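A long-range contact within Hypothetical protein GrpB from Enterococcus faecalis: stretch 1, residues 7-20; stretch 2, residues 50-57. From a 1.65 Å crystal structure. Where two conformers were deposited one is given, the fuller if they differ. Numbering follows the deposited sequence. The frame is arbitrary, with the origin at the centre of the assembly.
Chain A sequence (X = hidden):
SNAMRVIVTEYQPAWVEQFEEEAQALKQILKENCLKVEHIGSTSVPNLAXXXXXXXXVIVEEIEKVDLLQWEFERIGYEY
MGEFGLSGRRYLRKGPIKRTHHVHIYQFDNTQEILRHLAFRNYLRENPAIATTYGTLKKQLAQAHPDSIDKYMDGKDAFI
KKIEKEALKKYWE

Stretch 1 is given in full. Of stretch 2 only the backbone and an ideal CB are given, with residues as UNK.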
# COMPACT_ATOMS: atom_id res chain seq x y z
N ILE A 7 -7.02 13.62 -27.82
CA ILE A 7 -5.90 13.10 -28.67
C ILE A 7 -4.59 12.97 -27.87
O ILE A 7 -4.28 13.81 -27.03
CB ILE A 7 -5.66 13.95 -29.96
CG1 ILE A 7 -4.67 15.11 -29.73
CG2 ILE A 7 -6.99 14.45 -30.58
CD1 ILE A 7 -3.79 15.44 -30.95
N VAL A 8 -3.81 11.95 -28.17
CA VAL A 8 -2.50 11.74 -27.53
C VAL A 8 -1.43 12.68 -28.11
O VAL A 8 -1.30 12.81 -29.33
CB VAL A 8 -2.07 10.25 -27.68
CG1 VAL A 8 -0.69 9.99 -27.08
CG2 VAL A 8 -3.11 9.35 -27.03
N THR A 9 -0.68 13.34 -27.23
CA THR A 9 0.46 14.17 -27.64
C THR A 9 1.75 13.60 -27.09
O THR A 9 1.73 12.77 -26.18
CB THR A 9 0.31 15.64 -27.14
OG1 THR A 9 0.56 15.70 -25.73
CG2 THR A 9 -1.09 16.18 -27.45
N GLU A 10 2.88 14.03 -27.64
CA GLU A 10 4.15 13.73 -26.99
C GLU A 10 4.11 14.35 -25.59
O GLU A 10 3.29 15.24 -25.31
CB GLU A 10 5.33 14.26 -27.81
CG GLU A 10 5.53 13.51 -29.14
CD GLU A 10 5.62 12.00 -28.98
OE1 GLU A 10 6.40 11.51 -28.13
OE2 GLU A 10 4.90 11.28 -29.72
N TYR A 11 4.96 13.85 -24.71
CA TYR A 11 5.01 14.33 -23.33
C TYR A 11 5.15 15.86 -23.31
O TYR A 11 5.89 16.43 -24.11
CB TYR A 11 6.21 13.71 -22.62
CG TYR A 11 6.35 14.19 -21.21
CD1 TYR A 11 5.49 13.72 -20.21
CD2 TYR A 11 7.33 15.12 -20.86
CE1 TYR A 11 5.60 14.17 -18.91
CE2 TYR A 11 7.46 15.56 -19.56
CZ TYR A 11 6.59 15.11 -18.59
OH TYR A 11 6.72 15.54 -17.29
N GLN A 12 4.43 16.51 -22.40
CA GLN A 12 4.57 17.95 -22.19
C GLN A 12 5.10 18.24 -20.78
O GLN A 12 4.41 17.99 -19.80
CB GLN A 12 3.22 18.66 -22.39
CG GLN A 12 2.62 18.46 -23.79
CD GLN A 12 1.23 19.09 -23.92
OE1 GLN A 12 1.01 20.21 -23.46
NE2 GLN A 12 0.30 18.38 -24.57
N PRO A 13 6.35 18.76 -20.66
CA PRO A 13 6.86 19.06 -19.32
C PRO A 13 5.94 19.97 -18.53
O PRO A 13 5.96 19.92 -17.29
CB PRO A 13 8.20 19.80 -19.59
CG PRO A 13 8.62 19.36 -20.93
CD PRO A 13 7.34 19.06 -21.72
N ALA A 14 5.13 20.78 -19.23
CA ALA A 14 4.19 21.69 -18.59
C ALA A 14 3.11 20.97 -17.79
O ALA A 14 2.48 21.60 -16.92
CB ALA A 14 3.53 22.59 -19.63
N TRP A 15 2.89 19.69 -18.07
CA TRP A 15 1.90 18.94 -17.30
C TRP A 15 2.23 18.96 -15.80
O TRP A 15 1.33 18.91 -14.96
CB TRP A 15 1.85 17.49 -17.80
CG TRP A 15 1.21 17.38 -19.17
CD1 TRP A 15 0.33 18.25 -19.75
CD2 TRP A 15 1.38 16.30 -20.09
NE1 TRP A 15 -0.04 17.78 -21.01
CE2 TRP A 15 0.57 16.57 -21.22
CE3 TRP A 15 2.11 15.10 -20.05
CZ2 TRP A 15 0.52 15.72 -22.35
CZ3 TRP A 15 2.05 14.23 -21.16
CH2 TRP A 15 1.26 14.56 -22.29
N VAL A 16 3.52 19.02 -15.49
CA VAL A 16 3.95 19.08 -14.08
C VAL A 16 3.49 20.40 -13.43
O VAL A 16 3.03 20.40 -12.28
CB VAL A 16 5.47 18.88 -13.94
CG1 VAL A 16 5.86 18.90 -12.46
CG2 VAL A 16 5.86 17.49 -14.57
N GLU A 17 3.63 21.50 -14.17
CA GLU A 17 3.17 22.84 -13.74
C GLU A 17 1.68 22.80 -13.48
O GLU A 17 1.21 23.23 -12.43
CB GLU A 17 3.44 23.91 -14.82
CG GLU A 17 4.82 23.84 -15.45
CD GLU A 17 5.07 24.87 -16.54
OE1 GLU A 17 4.19 25.72 -16.81
OE2 GLU A 17 6.17 24.81 -17.13
N GLN A 18 0.95 22.27 -14.47
CA GLN A 18 -0.50 22.15 -14.43
C GLN A 18 -0.94 21.34 -13.22
O GLN A 18 -1.89 21.73 -12.54
CB GLN A 18 -1.02 21.52 -15.72
CG GLN A 18 -0.81 22.46 -16.91
CD GLN A 18 -0.97 21.78 -18.25
OE1 GLN A 18 -0.32 22.17 -19.23
NE2 GLN A 18 -1.83 20.77 -18.32
N PHE A 19 -0.24 20.23 -12.96
CA PHE A 19 -0.54 19.43 -11.80
C PHE A 19 -0.35 20.25 -10.51
O PHE A 19 -1.23 20.30 -9.68
CB PHE A 19 0.33 18.16 -11.73
CG PHE A 19 0.31 17.54 -10.36
CD1 PHE A 19 -0.78 16.80 -9.96
CD2 PHE A 19 1.33 17.79 -9.43
CE1 PHE A 19 -0.87 16.28 -8.66
CE2 PHE A 19 1.23 17.25 -8.12
CZ PHE A 19 0.15 16.51 -7.74
N GLU A 20 0.82 20.86 -10.34
CA GLU A 20 1.12 21.54 -9.09
C GLU A 20 0.16 22.72 -8.81
O GLU A 20 -0.26 22.91 -7.67
CB GLU A 20 2.59 21.91 -9.06
CG GLU A 20 3.37 20.59 -8.90
CD GLU A 20 4.79 20.78 -8.55
OE1 GLU A 20 5.22 21.94 -8.58
OE2 GLU A 20 5.50 19.79 -8.31
N UNK A 50 0.94 10.95 -24.02
CA UNK A 50 -0.31 10.84 -23.25
C UNK A 50 -1.38 11.79 -23.76
O UNK A 50 -1.07 12.81 -24.34
CB UNK A 50 -0.05 11.12 -21.77
N UNK A 51 -2.63 11.48 -23.46
CA UNK A 51 -3.69 12.47 -23.58
C UNK A 51 -3.38 13.57 -22.56
O UNK A 51 -2.98 13.26 -21.42
CB UNK A 51 -5.07 11.85 -23.35
N UNK A 52 -3.52 14.84 -22.96
CA UNK A 52 -3.19 15.96 -22.06
C UNK A 52 -4.28 16.22 -21.04
O UNK A 52 -4.89 17.31 -21.03
CB UNK A 52 -2.94 17.23 -22.87
N UNK A 53 -4.56 15.21 -20.22
CA UNK A 53 -5.53 15.28 -19.14
C UNK A 53 -4.75 14.91 -17.88
O UNK A 53 -4.17 13.82 -17.79
CB UNK A 53 -6.73 14.36 -19.37
N UNK A 54 -4.71 15.83 -16.92
CA UNK A 54 -3.90 15.61 -15.72
C UNK A 54 -4.73 14.79 -14.74
O UNK A 54 -5.84 15.21 -14.38
CB UNK A 54 -3.45 16.93 -15.09
N UNK A 55 -4.17 13.67 -14.29
CA UNK A 55 -4.79 12.85 -13.23
C UNK A 55 -4.22 13.16 -11.86
O UNK A 55 -2.96 13.16 -11.67
CB UNK A 55 -4.60 11.36 -13.53
N UNK A 56 -5.14 13.35 -10.91
CA UNK A 56 -4.84 13.64 -9.48
C UNK A 56 -5.32 12.50 -8.60
O UNK A 56 -6.47 12.02 -8.76
CB UNK A 56 -5.50 14.95 -9.03
N UNK A 57 -4.43 12.05 -7.70
CA UNK A 57 -4.80 11.09 -6.65
C UNK A 57 -4.86 11.87 -5.35
O UNK A 57 -3.86 12.44 -4.94
CB UNK A 57 -3.81 9.93 -6.56

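Position 50 is fixed first by its backbone. Its N donates to Thr9 O (2.9 Å, 158° at the hydrogen) and its O accepts from Thr9 N (3.0 Å, 168°), a single antiparallel bridge with extended angles (phi/psi -164/158). The ideal CB, although CA-to-CB points away overall, lies 3.7 Å from Trp15 CH2 and 5.5 Å from Val8 CG1. With the indole so close, a small apolar side chain is the simplest fit, and glycine would also suit. The residue is Ala50, whose CB makes this contact with Trp15 CH2.

At position 51, CA-to-CB points away and the ideal CB sits 4.2 Å from Ile7 O and 4.9 Å from Val8 CG2. No charge of stretch 1 calls for a partner, so many side chains would do, polar or long ones included. The residue is Lys51, whose CG passes 3.9 Å from Val8 CG2.

Position 52 has phi -79°, within the range proline allows, and its N has no acceptor in stretch 1. The ideal CB points sideways, 3.5 Å from Trp15 NE1 and 3.8 Å from Gln12 NE2. Alanine, proline or another compact residue would suit. It is Pro52: CB lies 3.9 Å from Trp15 CZ2, while CD comes within 3.1 Å of Ile7 O. A water donates to Pro52 O (3.0 Å) and accepts from Gln18 NE2 (2.8 Å), bridging the stretches.

Position 53 points away, with nothing of stretch 1 within 5.5 Å of its ideal CB; the choice is open. It is Ile53.

Position 54 begins the strand and points toward the helix. Its ideal CB stands 5.1 Å from Phe19 CA and 5.2 Å from Gln18 CB, leaving room for a mid-sized aliphatic chain such as valine, leucine, isoleucine or methionine. Ile54 (chi1 m, chi2 m) places CD1 3.6 Å from Trp15 CB and CG2 3.9 Å from Phe19 CB, the latter methyl at the edge of the Phe19 ring.

Position 55 points away, likewise unconstrained. It is Asp55, whose OD1 is hydrogen-bonded elsewhere in the structure.

At position 56 the ideal CB points sideways, 4.8 Å from Phe19 CE1, so a large apolar or aromatic side chain could reach back to that ring. Phe56 does so with chi1 m: CE1 is 3.3 Å from Phe19 CD1, and the rings are near parallel (24°) but slid apart, centroids 5.2 Å distant, so they barely overlap.

Position 57 points sideways, beyond reach of stretch 1. It is Leu57, and its end leads away.

Stretch 2 50-57: AKPIIDFL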
# COMPACT_ATOMS: atom_id res chain seq x y z
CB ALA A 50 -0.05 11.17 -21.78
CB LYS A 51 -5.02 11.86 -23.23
CG LYS A 51 -5.47 10.91 -24.32
CD LYS A 51 -6.46 9.90 -23.80
CE LYS A 51 -7.83 10.48 -23.54
NZ LYS A 51 -8.86 9.58 -24.19
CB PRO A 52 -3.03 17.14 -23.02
CG PRO A 52 -3.91 16.83 -24.14
CD PRO A 52 -3.90 15.32 -24.31
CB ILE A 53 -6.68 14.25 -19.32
CG1 ILE A 53 -7.41 14.50 -20.65
CG2 ILE A 53 -7.65 14.34 -18.15
CD1 ILE A 53 -8.46 13.44 -20.96
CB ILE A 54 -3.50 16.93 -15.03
CG1 ILE A 54 -2.87 17.97 -15.99
CG2 ILE A 54 -2.55 16.65 -13.83
CD1 ILE A 54 -1.59 17.52 -16.66
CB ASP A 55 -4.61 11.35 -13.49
CG ASP A 55 -5.32 10.90 -14.74
OD1 ASP A 55 -6.55 10.72 -14.67
OD2 ASP A 55 -4.64 10.74 -15.78
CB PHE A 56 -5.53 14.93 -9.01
CG PHE A 56 -5.15 16.14 -9.81
CD1 PHE A 56 -4.23 17.06 -9.31
CD2 PHE A 56 -5.69 16.36 -11.07
CE1 PHE A 56 -3.81 18.17 -10.07
CE2 PHE A 56 -5.29 17.47 -11.83
CZ PHE A 56 -4.35 18.38 -11.33
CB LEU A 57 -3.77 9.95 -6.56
CG LEU A 57 -4.00 8.94 -5.41
CD1 LEU A 57 -5.37 8.25 -5.51
CD2 LEU A 57 -2.89 7.87 -5.40
O HOH W 1 -3.27 19.83 -20.48
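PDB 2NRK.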